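Local coordinates for leucine-rich repeat protein TpLRR (Treponema pallidum, PDB 6MLX) that is of unknown function but is a secreted, probably periplasmic protein whose leucine-rich repeats may serve in binding other molecules, at residues M70-F76 with E93-F99; R19-T25 with L43-A49; P111-I117 with L133-E139. All coordinates share one frame; numbering follows the deposited sequence.

The three contacts lie along one solenoid of leucine-rich repeats and share one mixed sheet. Along the chain they come in series: contact 2, then contact 1, then contact 3. Contact 2 (19-25 with 43-49) is at the N-terminal end, about 20 Å from the chain centre. Contact 1 (70-76 with 93-99) is about 15 Å from contact 2, centre to centre, and touches it where Gly72 N meets Val48 O at 2.7 Å, a probable hydrogen bond. Contact 3 (111-117 with 133-139) is about 14 Å from contact 1, centre to centre. Strands 93-94 and 116-117 join these two. The parallel pairing thus runs unbroken from strand 22-27 to strand 139-140.

Contact 1 (M70-F76 with E93-F99); sequences MIGQHAF and EIRHHAF
The His74 ring carries His97 CB over one face, 3.4 Å from the ring centroid, a CH-pi contact. In the same way Gln73 CB lies over one face of the His96 ring, whose edge meets His97 ND1 in plane. The Phe76 ring has Ala98 O at its edge. His74 and His97, Gln73 and His96, and Phe76 and Phe99 hold equivalent positions in two successive coils of a leucine-rich repeat solenoid of the BspA type. Side chains in the same place on each coil therefore form ladders. The His74 and His97 planes are nearly parallel (5°) but slid apart, and so are those of Phe76 and Phe99, at 1°. Phe53 stacks on Phe76 and Phe122 meets Phe99, which extends the phenylalanine ladder both ways. His74 ND1 is hydrogen-bonded to Asp77. His96 ND1 and His97 ND1 share a hydrogen bond of 2.9 Å, which ties the two neighbouring rings together.

The backbones pair in parallel at Met70-Glu93 and Ile71-Ile94. Ile71 N donates to Glu93 O, and Arg95 N returns a bond of 2.8 Å to Ile71 O. Each segment then makes a type II turn (Gly72-Ala75 and Arg95-Ala98). Across the turns His74 N bonds to His96 O and Phe76 N to Ala98 O. Met70 bends at chi2 (78°) and chi3, which brings its methyl over the Arg95 guanidinium. There Met70 CE lies 3.3 Å from Arg95 NH2 and 3.2 Å from Glu93 OE1.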
loop_
_atom_site.group_PDB
_atom_site.type_symbol
_atom_site.label_atom_id
_atom_site.label_comp_id
_atom_site.label_asym_id
_atom_site.label_seq_id
_atom_site.Cartn_x
_atom_site.Cartn_y
_atom_site.Cartn_z
ATOM N N MET A 70 -10.969 1.641 -5.193
ATOM C CA MET A 70 -9.929 0.866 -5.848
ATOM C C MET A 70 -8.782 1.780 -6.265
ATOM O O MET A 70 -9.015 2.834 -6.864
ATOM C CB MET A 70 -10.507 0.152 -7.075
ATOM C CG MET A 70 -9.479 -0.156 -8.144
ATOM S SD MET A 70 -8.581 -1.592 -7.608
ATOM C CE MET A 70 -9.875 -2.821 -7.765
ATOM N N ILE A 71 -7.552 1.372 -5.964
ATOM C CA ILE A 71 -6.352 2.023 -6.483
ATOM C C ILE A 71 -5.639 1.020 -7.381
ATOM O O ILE A 71 -5.203 -0.040 -6.911
ATOM C CB ILE A 71 -5.433 2.522 -5.356
ATOM C CG1 ILE A 71 -6.156 3.584 -4.523
ATOM C CG2 ILE A 71 -4.121 3.072 -5.918
ATOM C CD1 ILE A 71 -5.368 4.074 -3.329
ATOM N N GLY A 72 -5.539 1.345 -8.676
ATOM C CA GLY A 72 -5.052 0.410 -9.675
ATOM C C GLY A 72 -3.539 0.241 -9.682
ATOM O O GLY A 72 -2.796 0.903 -8.962
ATOM N N GLN A 73 -3.081 -0.668 -10.541
ATOM C CA GLN A 73 -1.673 -1.049 -10.533
ATOM C C GLN A 73 -0.778 0.131 -10.907
ATOM O O GLN A 73 -1.121 0.951 -11.761
ATOM C CB GLN A 73 -1.431 -2.218 -11.492
ATOM C CG GLN A 73 -1.629 -1.850 -12.962
ATOM C CD GLN A 73 -0.868 -2.760 -13.910
ATOM O OE1 GLN A 73 -0.848 -3.972 -13.725
ATOM N NE2 GLN A 73 -0.241 -2.178 -14.942
ATOM N N HIS A 74 0.368 0.226 -10.233
ATOM C CA HIS A 74 1.350 1.281 -10.493
ATOM C C HIS A 74 0.726 2.677 -10.429
ATOM O O HIS A 74 1.233 3.612 -11.052
ATOM C CB HIS A 74 2.042 1.086 -11.857
ATOM C CG HIS A 74 2.822 -0.192 -11.995
ATOM N ND1 HIS A 74 4.164 -0.286 -11.691
ATOM C CD2 HIS A 74 2.458 -1.413 -12.453
ATOM C CE1 HIS A 74 4.583 -1.517 -11.926
ATOM N NE2 HIS A 74 3.565 -2.223 -12.381
ATOM N N ALA A 75 -0.380 2.841 -9.681
ATOM C CA ALA A 75 -1.085 4.129 -9.688
ATOM C C ALA A 75 -0.184 5.279 -9.249
ATOM O O ALA A 75 -0.228 6.371 -9.829
ATOM C CB ALA A 75 -2.321 4.075 -8.797
ATOM N N PHE A 76 0.620 5.075 -8.207
ATOM C CA PHE A 76 1.527 6.119 -7.747
ATOM C C PHE A 76 2.982 5.692 -7.855
ATOM O O PHE A 76 3.833 6.240 -7.159
ATOM C CB PHE A 76 1.191 6.536 -6.315
ATOM C CG PHE A 76 -0.205 7.051 -6.152
ATOM C CD1 PHE A 76 -0.484 8.395 -6.322
ATOM C CD2 PHE A 76 -1.243 6.191 -5.829
ATOM C CE1 PHE A 76 -1.776 8.875 -6.166
ATOM C CE2 PHE A 76 -2.531 6.660 -5.671
ATOM C CZ PHE A 76 -2.798 8.004 -5.842
ATOM N N GLU A 93 -9.291 -2.031 -2.176
ATOM C CA GLU A 93 -8.210 -2.763 -2.826
ATOM C C GLU A 93 -7.141 -1.800 -3.325
ATOM O O GLU A 93 -7.448 -0.731 -3.861
ATOM C CB GLU A 93 -8.725 -3.604 -4.000
ATOM C CG GLU A 93 -7.630 -4.402 -4.738
ATOM C CD GLU A 93 -8.205 -5.391 -5.745
ATOM O OE1 GLU A 93 -9.430 -5.380 -5.930
ATOM O OE2 GLU A 93 -7.451 -6.193 -6.345
ATOM N N ILE A 94 -5.886 -2.200 -3.153
ATOM C CA ILE A 94 -4.731 -1.500 -3.703
ATOM C C ILE A 94 -3.994 -2.518 -4.562
ATOM O O ILE A 94 -3.485 -3.522 -4.044
ATOM C CB ILE A 94 -3.819 -0.938 -2.603
ATOM C CG1 ILE A 94 -4.590 0.005 -1.686
ATOM C CG2 ILE A 94 -2.633 -0.223 -3.213
ATOM C CD1 ILE A 94 -3.787 0.513 -0.517
ATOM N N ARG A 95 -3.938 -2.267 -5.870
ATOM C CA ARG A 95 -3.384 -3.228 -6.811
ATOM C C ARG A 95 -1.857 -3.127 -6.872
ATOM O O ARG A 95 -1.232 -2.257 -6.260
ATOM C CB ARG A 95 -4.027 -3.049 -8.186
ATOM C CG ARG A 95 -5.485 -3.437 -8.166
ATOM C CD ARG A 95 -6.094 -3.628 -9.531
ATOM N NE ARG A 95 -7.320 -4.414 -9.385
ATOM C CZ ARG A 95 -8.341 -4.389 -10.237
ATOM N NH1 ARG A 95 -8.293 -3.596 -11.298
ATOM N NH2 ARG A 95 -9.416 -5.137 -10.001
ATOM N N HIS A 96 -1.254 -4.046 -7.610
ATOM C CA HIS A 96 0.173 -4.283 -7.464
ATOM C C HIS A 96 0.998 -3.057 -7.877
ATOM O O HIS A 96 0.614 -2.271 -8.751
ATOM C CB HIS A 96 0.584 -5.540 -8.242
ATOM C CG HIS A 96 0.421 -5.440 -9.727
ATOM N ND1 HIS A 96 1.429 -4.989 -10.554
ATOM C CD2 HIS A 96 -0.609 -5.783 -10.538
ATOM C CE1 HIS A 96 1.017 -5.033 -11.808
ATOM N NE2 HIS A 96 -0.216 -5.512 -11.829
ATOM N N HIS A 97 2.111 -2.866 -7.172
ATOM C CA HIS A 97 3.077 -1.788 -7.390
ATOM C C HIS A 97 2.489 -0.399 -7.187
ATOM O O HIS A 97 3.111 0.585 -7.592
ATOM C CB HIS A 97 3.709 -1.869 -8.797
ATOM C CG HIS A 97 4.538 -3.095 -9.024
ATOM N ND1 HIS A 97 3.999 -4.282 -9.464
ATOM C CD2 HIS A 97 5.866 -3.321 -8.863
ATOM C CE1 HIS A 97 4.956 -5.188 -9.563
ATOM N NE2 HIS A 97 6.099 -4.629 -9.206
ATOM N N ALA A 98 1.311 -0.284 -6.570
ATOM C CA ALA A 98 0.613 0.999 -6.560
ATOM C C ALA A 98 1.460 2.122 -5.970
ATOM O O ALA A 98 1.330 3.274 -6.393
ATOM C CB ALA A 98 -0.701 0.894 -5.795
ATOM N N PHE A 99 2.333 1.816 -5.006
ATOM C CA PHE A 99 3.202 2.823 -4.398
ATOM C C PHE A 99 4.667 2.448 -4.550
ATOM O O PHE A 99 5.508 2.816 -3.725
ATOM C CB PHE A 99 2.846 3.036 -2.929
ATOM C CG PHE A 99 1.474 3.597 -2.730
ATOM C CD1 PHE A 99 1.243 4.957 -2.880
ATOM C CD2 PHE A 99 0.407 2.762 -2.422
ATOM C CE1 PHE A 99 -0.019 5.489 -2.711
ATOM C CE2 PHE A 99 -0.870 3.284 -2.243
ATOM C CZ PHE A 99 -1.081 4.657 -2.394
#

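Contact 2 (R19-T25 with L43-A49); sequences RDGIIIT and LPVVEVA
Ile22 N donates to Pro44 O at 2.7 Å, the shortest bond of this contact. Ile22 O then accepts from Val46 N. The register shifts by one residue here, a beta bulge, and Glu47 N is left buried without a partner. Regular parallel pairing resumes beyond it: Ile24 N bonds to Glu47 O at 2.9 Å, and Ala49 N to Ile24 O.

On the face of Ile22, Ile24, Val45 and Val48, which is buried, Ile22 CG1 meets Leu43 CB at 3.8 Å, the side chains crossing at about a right angle. Ile24 CG1 meets Val45 CG1 at 3.6 Å. Val45 CG1 is anti to the backbone N (chi1 173°), which turns this methyl to Ile24 and CG2 to Ile22 CB. Leu36 and residues of strand 11-15 also pack here. On the face of Ile23 and Glu47, Ile23 and the extended Glu47 run side by side, and Ile23 CG2 lies 3.6 Å from Ala49 CB.

Strand 11-15 pairs antiparallel with strand 22-27 on its other edge, while strand 43-48 pairs in parallel with strand 70-71. This mixed sheet at the N-terminal end is consistent with a cap on the leucine-rich repeat solenoid.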
loop_
_atom_site.group_PDB
_atom_site.type_symbol
_atom_site.label_atom_id
_atom_site.label_comp_id
_atom_site.label_asym_id
_atom_site.label_seq_id
_atom_site.Cartn_x
_atom_site.Cartn_y
_atom_site.Cartn_z
ATOM N N ARG A 19 -22.000 2.968 -15.566
ATOM C CA ARG A 19 -22.408 4.352 -15.851
ATOM C C ARG A 19 -22.826 5.116 -14.595
ATOM O O ARG A 19 -23.646 6.043 -14.659
ATOM C CB ARG A 19 -23.545 4.412 -16.889
ATOM C CG ARG A 19 -23.118 4.506 -18.354
ATOM C CD ARG A 19 -22.406 3.243 -18.841
ATOM N NE ARG A 19 -22.395 3.142 -20.308
ATOM C CZ ARG A 19 -21.739 2.203 -20.987
ATOM N NH1 ARG A 19 -21.778 2.186 -22.325
ATOM N NH2 ARG A 19 -21.037 1.286 -20.328
ATOM N N ASP A 20 -22.261 4.752 -13.448
ATOM C CA ASP A 20 -22.624 5.346 -12.171
ATOM C C ASP A 20 -21.458 6.023 -11.461
ATOM O O ASP A 20 -21.667 6.634 -10.403
ATOM C CB ASP A 20 -23.212 4.261 -11.262
ATOM C CG ASP A 20 -22.274 3.081 -11.095
ATOM O OD1 ASP A 20 -22.003 2.403 -12.108
ATOM O OD2 ASP A 20 -21.817 2.823 -9.954
ATOM N N GLY A 21 -20.241 5.921 -11.993
ATOM C CA GLY A 21 -19.077 6.457 -11.311
ATOM C C GLY A 21 -17.956 6.802 -12.267
ATOM O O GLY A 21 -17.896 6.313 -13.401
ATOM N N ILE A 22 -17.050 7.645 -11.778
ATOM C CA ILE A 22 -15.932 8.175 -12.551
ATOM C C ILE A 22 -14.665 7.428 -12.154
ATOM O O ILE A 22 -14.376 7.275 -10.958
ATOM C CB ILE A 22 -15.774 9.692 -12.317
ATOM C CG1 ILE A 22 -17.044 10.446 -12.732
ATOM C CG2 ILE A 22 -14.564 10.248 -13.064
ATOM C CD1 ILE A 22 -17.456 10.191 -14.166
ATOM N N ILE A 23 -13.923 6.949 -13.154
ATOM C CA ILE A 23 -12.597 6.362 -12.991
ATOM C C ILE A 23 -11.571 7.401 -13.425
ATOM O O ILE A 23 -11.602 7.860 -14.572
ATOM C CB ILE A 23 -12.446 5.087 -13.830
ATOM C CG1 ILE A 23 -13.477 4.032 -13.403
ATOM C CG2 ILE A 23 -10.974 4.586 -13.798
ATOM C CD1 ILE A 23 -13.603 2.841 -14.350
ATOM N N ILE A 24 -10.662 7.775 -12.528
ATOM C CA ILE A 24 -9.635 8.761 -12.863
ATOM C C ILE A 24 -8.475 8.044 -13.545
ATOM O O ILE A 24 -7.852 7.150 -12.961
ATOM C CB ILE A 24 -9.159 9.519 -11.617
ATOM C CG1 ILE A 24 -10.316 10.266 -10.965
ATOM C CG2 ILE A 24 -8.052 10.508 -11.979
ATOM C CD1 ILE A 24 -10.868 11.394 -11.797
ATOM N N THR A 25 -8.194 8.423 -14.792
ATOM C CA THR A 25 -7.180 7.746 -15.584
ATOM C C THR A 25 -5.867 8.510 -15.652
ATOM O O THR A 25 -4.826 7.889 -15.894
ATOM C CB THR A 25 -7.691 7.492 -17.009
ATOM O OG1 THR A 25 -7.994 8.744 -17.638
ATOM C CG2 THR A 25 -8.944 6.660 -16.967
ATOM N N LEU A 43 -21.287 12.552 -10.783
ATOM C CA LEU A 43 -21.036 11.139 -10.530
ATOM C C LEU A 43 -19.890 10.975 -9.538
ATOM O O LEU A 43 -18.934 11.762 -9.563
ATOM C CB LEU A 43 -20.709 10.377 -11.813
ATOM C CG LEU A 43 -21.958 10.109 -12.643
ATOM C CD1 LEU A 43 -21.676 9.077 -13.734
ATOM C CD2 LEU A 43 -23.124 9.676 -11.736
ATOM N N PRO A 44 -19.964 9.985 -8.644
ATOM C CA PRO A 44 -18.896 9.801 -7.658
ATOM C C PRO A 44 -17.632 9.233 -8.294
ATOM O O PRO A 44 -17.678 8.432 -9.236
ATOM C CB PRO A 44 -19.510 8.806 -6.669
ATOM C CG PRO A 44 -20.432 7.987 -7.524
ATOM C CD PRO A 44 -21.046 8.999 -8.468
ATOM N N VAL A 45 -16.489 9.660 -7.753
ATOM C CA VAL A 45 -15.182 9.205 -8.218
ATOM C C VAL A 45 -14.815 7.951 -7.425
ATOM O O VAL A 45 -14.521 8.030 -6.227
ATOM C CB VAL A 45 -14.121 10.300 -8.061
ATOM C CG1 VAL A 45 -12.742 9.747 -8.389
ATOM C CG2 VAL A 45 -14.445 11.498 -8.953
ATOM N N VAL A 46 -14.814 6.797 -8.096
ATOM C CA VAL A 46 -14.759 5.502 -7.418
ATOM C C VAL A 46 -13.454 4.743 -7.632
ATOM O O VAL A 46 -13.239 3.718 -6.958
ATOM C CB VAL A 46 -15.947 4.606 -7.828
ATOM C CG1 VAL A 46 -17.255 5.230 -7.370
ATOM C CG2 VAL A 46 -15.950 4.404 -9.321
ATOM N N GLU A 47 -12.586 5.184 -8.542
ATOM C CA GLU A 47 -11.386 4.420 -8.847
ATOM C C GLU A 47 -10.264 5.349 -9.295
ATOM O O GLU A 47 -10.505 6.329 -10.008
ATOM C CB GLU A 47 -11.679 3.370 -9.918
ATOM C CG GLU A 47 -10.469 2.589 -10.399
ATOM C CD GLU A 47 -10.855 1.446 -11.323
ATOM O OE1 GLU A 47 -10.007 0.993 -12.116
ATOM O OE2 GLU A 47 -12.018 1.000 -11.255
ATOM N N VAL A 48 -9.042 5.048 -8.855
ATOM C CA VAL A 48 -7.830 5.652 -9.406
ATOM C C VAL A 48 -7.170 4.593 -10.283
ATOM O O VAL A 48 -6.593 3.628 -9.769
ATOM C CB VAL A 48 -6.873 6.142 -8.310
ATOM C CG1 VAL A 48 -5.600 6.718 -8.941
ATOM C CG2 VAL A 48 -7.536 7.161 -7.404
ATOM N N ALA A 49 -7.234 4.777 -11.604
ATOM C CA ALA A 49 -6.869 3.734 -12.556
ATOM C C ALA A 49 -5.358 3.505 -12.620
ATOM O O ALA A 49 -4.545 4.284 -12.109
ATOM C CB ALA A 49 -7.377 4.075 -13.959
#

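Contact 3 (P111-I117 with L133-E139)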
loop_
_atom_site.group_PDB
_atom_site.type_symbol
_atom_site.label_atom_id
_atom_site.label_comp_id
_atom_site.label_asym_id
_atom_site.label_seq_id
_atom_site.Cartn_x
_atom_site.Cartn_y
_atom_site.Cartn_z
ATOM N N PRO A 111 -7.518 2.294 5.890
ATOM C CA PRO A 111 -8.907 2.366 6.351
ATOM C C PRO A 111 -9.440 1.016 6.790
ATOM O O PRO A 111 -8.993 -0.048 6.344
ATOM C CB PRO A 111 -9.667 2.864 5.117
ATOM C CG PRO A 111 -8.834 2.428 3.976
ATOM C CD PRO A 111 -7.400 2.531 4.442
ATOM N N ARG A 112 -10.453 1.079 7.659
ATOM C CA ARG A 112 -11.091 -0.135 8.146
ATOM C C ARG A 112 -11.756 -0.942 7.033
ATOM O O ARG A 112 -12.130 -2.094 7.264
ATOM C CB ARG A 112 -12.099 0.231 9.246
ATOM C CG ARG A 112 -12.740 -0.974 9.953
ATOM C CD ARG A 112 -12.852 -0.734 11.445
ATOM N NE ARG A 112 -13.736 -1.669 12.139
ATOM C CZ ARG A 112 -14.473 -1.294 13.181
ATOM N NH1 ARG A 112 -15.256 -2.165 13.805
ATOM N NH2 ARG A 112 -14.421 -0.023 13.594
ATOM N N SER A 113 -11.868 -0.400 5.821
ATOM C CA SER A 113 -12.488 -1.111 4.717
ATOM C C SER A 113 -11.508 -1.893 3.839
ATOM O O SER A 113 -11.955 -2.666 2.981
ATOM C CB SER A 113 -13.248 -0.122 3.839
ATOM O OG SER A 113 -12.394 0.965 3.478
ATOM N N LEU A 114 -10.199 -1.717 4.015
ATOM C CA LEU A 114 -9.232 -2.290 3.081
ATOM C C LEU A 114 -9.251 -3.822 3.135
ATOM O O LEU A 114 -9.043 -4.421 4.197
ATOM C CB LEU A 114 -7.834 -1.757 3.392
ATOM C CG LEU A 114 -6.720 -2.135 2.413
ATOM C CD1 LEU A 114 -6.987 -1.542 1.026
ATOM C CD2 LEU A 114 -5.342 -1.737 2.942
ATOM N N GLN A 115 -9.469 -4.452 1.981
ATOM C CA GLN A 115 -9.543 -5.906 1.850
ATOM C C GLN A 115 -8.267 -6.531 1.287
ATOM O O GLN A 115 -7.829 -7.584 1.774
ATOM C CB GLN A 115 -10.710 -6.314 0.934
ATOM C CG GLN A 115 -12.090 -5.750 1.296
ATOM C CD GLN A 115 -12.674 -6.417 2.519
ATOM O OE1 GLN A 115 -12.884 -7.637 2.543
ATOM N NE2 GLN A 115 -12.921 -5.629 3.552
ATOM N N VAL A 116 -7.679 -5.913 0.261
ATOM C CA VAL A 116 -6.699 -6.551 -0.616
ATOM C C VAL A 116 -5.523 -5.604 -0.834
ATOM O O VAL A 116 -5.716 -4.443 -1.210
ATOM C CB VAL A 116 -7.324 -6.940 -1.975
ATOM C CG1 VAL A 116 -6.265 -7.532 -2.932
ATOM C CG2 VAL A 116 -8.485 -7.915 -1.782
ATOM N N ILE A 117 -4.312 -6.110 -0.609
ATOM C CA ILE A 117 -3.070 -5.440 -0.969
ATOM C C ILE A 117 -2.334 -6.343 -1.960
ATOM O O ILE A 117 -1.991 -7.485 -1.628
ATOM C CB ILE A 117 -2.207 -5.147 0.271
ATOM C CG1 ILE A 117 -2.973 -4.234 1.246
ATOM C CG2 ILE A 117 -0.885 -4.524 -0.153
ATOM C CD1 ILE A 117 -2.258 -3.940 2.563
ATOM N N LEU A 133 -1.866 -3.073 9.810
ATOM C CA LEU A 133 -2.810 -3.651 8.873
ATOM C C LEU A 133 -4.103 -3.962 9.620
ATOM O O LEU A 133 -4.078 -4.758 10.566
ATOM C CB LEU A 133 -2.232 -4.905 8.234
ATOM C CG LEU A 133 -0.925 -4.699 7.439
ATOM C CD1 LEU A 133 -0.259 -6.016 7.064
ATOM C CD2 LEU A 133 -1.166 -3.849 6.184
ATOM N N PRO A 134 -5.228 -3.346 9.260
ATOM C CA PRO A 134 -6.499 -3.653 9.935
ATOM C C PRO A 134 -6.919 -5.103 9.738
ATOM O O PRO A 134 -6.460 -5.801 8.832
ATOM C CB PRO A 134 -7.498 -2.701 9.263
ATOM C CG PRO A 134 -6.640 -1.646 8.609
ATOM C CD PRO A 134 -5.398 -2.356 8.190
ATOM N N ASN A 135 -7.828 -5.555 10.605
ATOM C CA ASN A 135 -8.284 -6.938 10.525
ATOM C C ASN A 135 -9.100 -7.209 9.259
ATOM O O ASN A 135 -9.238 -8.370 8.868
ATOM C CB ASN A 135 -9.080 -7.301 11.784
ATOM C CG ASN A 135 -8.194 -7.406 13.042
ATOM O OD1 ASN A 135 -6.983 -7.613 12.952
ATOM N ND2 ASN A 135 -8.809 -7.271 14.214
ATOM N N SER A 136 -9.612 -6.166 8.595
ATOM C CA SER A 136 -10.323 -6.327 7.329
ATOM C C SER A 136 -9.426 -6.847 6.209
ATOM O O SER A 136 -9.935 -7.402 5.227
ATOM C CB SER A 136 -10.927 -4.992 6.899
ATOM O OG SER A 136 -9.933 -3.970 6.799
ATOM N N VAL A 137 -8.110 -6.668 6.326
ATOM C CA VAL A 137 -7.192 -7.026 5.249
ATOM C C VAL A 137 -7.121 -8.550 5.171
ATOM O O VAL A 137 -6.577 -9.206 6.064
ATOM C CB VAL A 137 -5.808 -6.402 5.461
ATOM C CG1 VAL A 137 -4.861 -6.813 4.338
ATOM C CG2 VAL A 137 -5.925 -4.876 5.548
ATOM N N LYS A 138 -7.691 -9.108 4.106
ATOM C CA LYS A 138 -7.764 -10.546 3.906
ATOM C C LYS A 138 -6.681 -11.078 2.973
ATOM O O LYS A 138 -6.373 -12.265 3.031
ATOM C CB LYS A 138 -9.139 -10.936 3.329
ATOM C CG LYS A 138 -10.323 -10.592 4.218
ATOM C CD LYS A 138 -11.665 -10.767 3.477
ATOM C CE LYS A 138 -12.858 -10.677 4.444
ATOM N NZ LYS A 138 -12.825 -9.440 5.261
ATOM N N GLU A 139 -6.104 -10.232 2.123
ATOM C CA GLU A 139 -5.204 -10.674 1.060
ATOM C C GLU A 139 -4.029 -9.707 0.963
ATOM O O GLU A 139 -4.234 -8.505 0.775
ATOM C CB GLU A 139 -5.970 -10.755 -0.263
ATOM C CG GLU A 139 -5.161 -11.130 -1.483
ATOM C CD GLU A 139 -6.041 -11.314 -2.709
ATOM O OE1 GLU A 139 -5.477 -11.377 -3.816
ATOM O OE2 GLU A 139 -7.296 -11.385 -2.563
HETATM O O HOH W 1 -10.776 -3.479 9.912
#
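Ser136 OG sits between its backbone N and carbonyl carbon (chi1 57°), a rotation that points it at two carbonyls of segment 111-117. Ser136 OG lies 2.9 Å from Arg112 O and 2.8 Å from Leu114 O. Its one proton can serve either, so the choice is not settled. The Gln115 chain bends at chi2 (-73°), which puts its amide beside Ser113 and Lys138. Both segments come from successive coils of the leucine-rich repeat solenoid, and each contains a type I turn, Pro111-Leu114 and Pro134-Val137. The turns stack on each other, and a water bridges Arg112 O and Ser136 N.

Gln115 O is gripped twice. Gln115 O takes Lys138 N at 2.8 Å and Glu139 N at 3.2 Å, the latter nearly in line with the carbonyl. Both ends of the same glutamine's amide have a partner. NE2 donates to Ser113 O, from above that carbonyl's plane, and OE1 takes a weak bond from Lys138 NZ. This may limit how far the amide can turn.

On the buried side Ile117 CD1 meets Leu133 CD2 at 3.8 Å, and Leu114 lies alongside Val137. On the face of Val116 and Glu139, the extended Glu139 runs beside Val116, which also touches Glu93. Val116 and Glu139 form a parallel bridge. It is closed by Ile117 N, which donates to Glu139 O at 2.8 Å with an N-H...O angle of 174°.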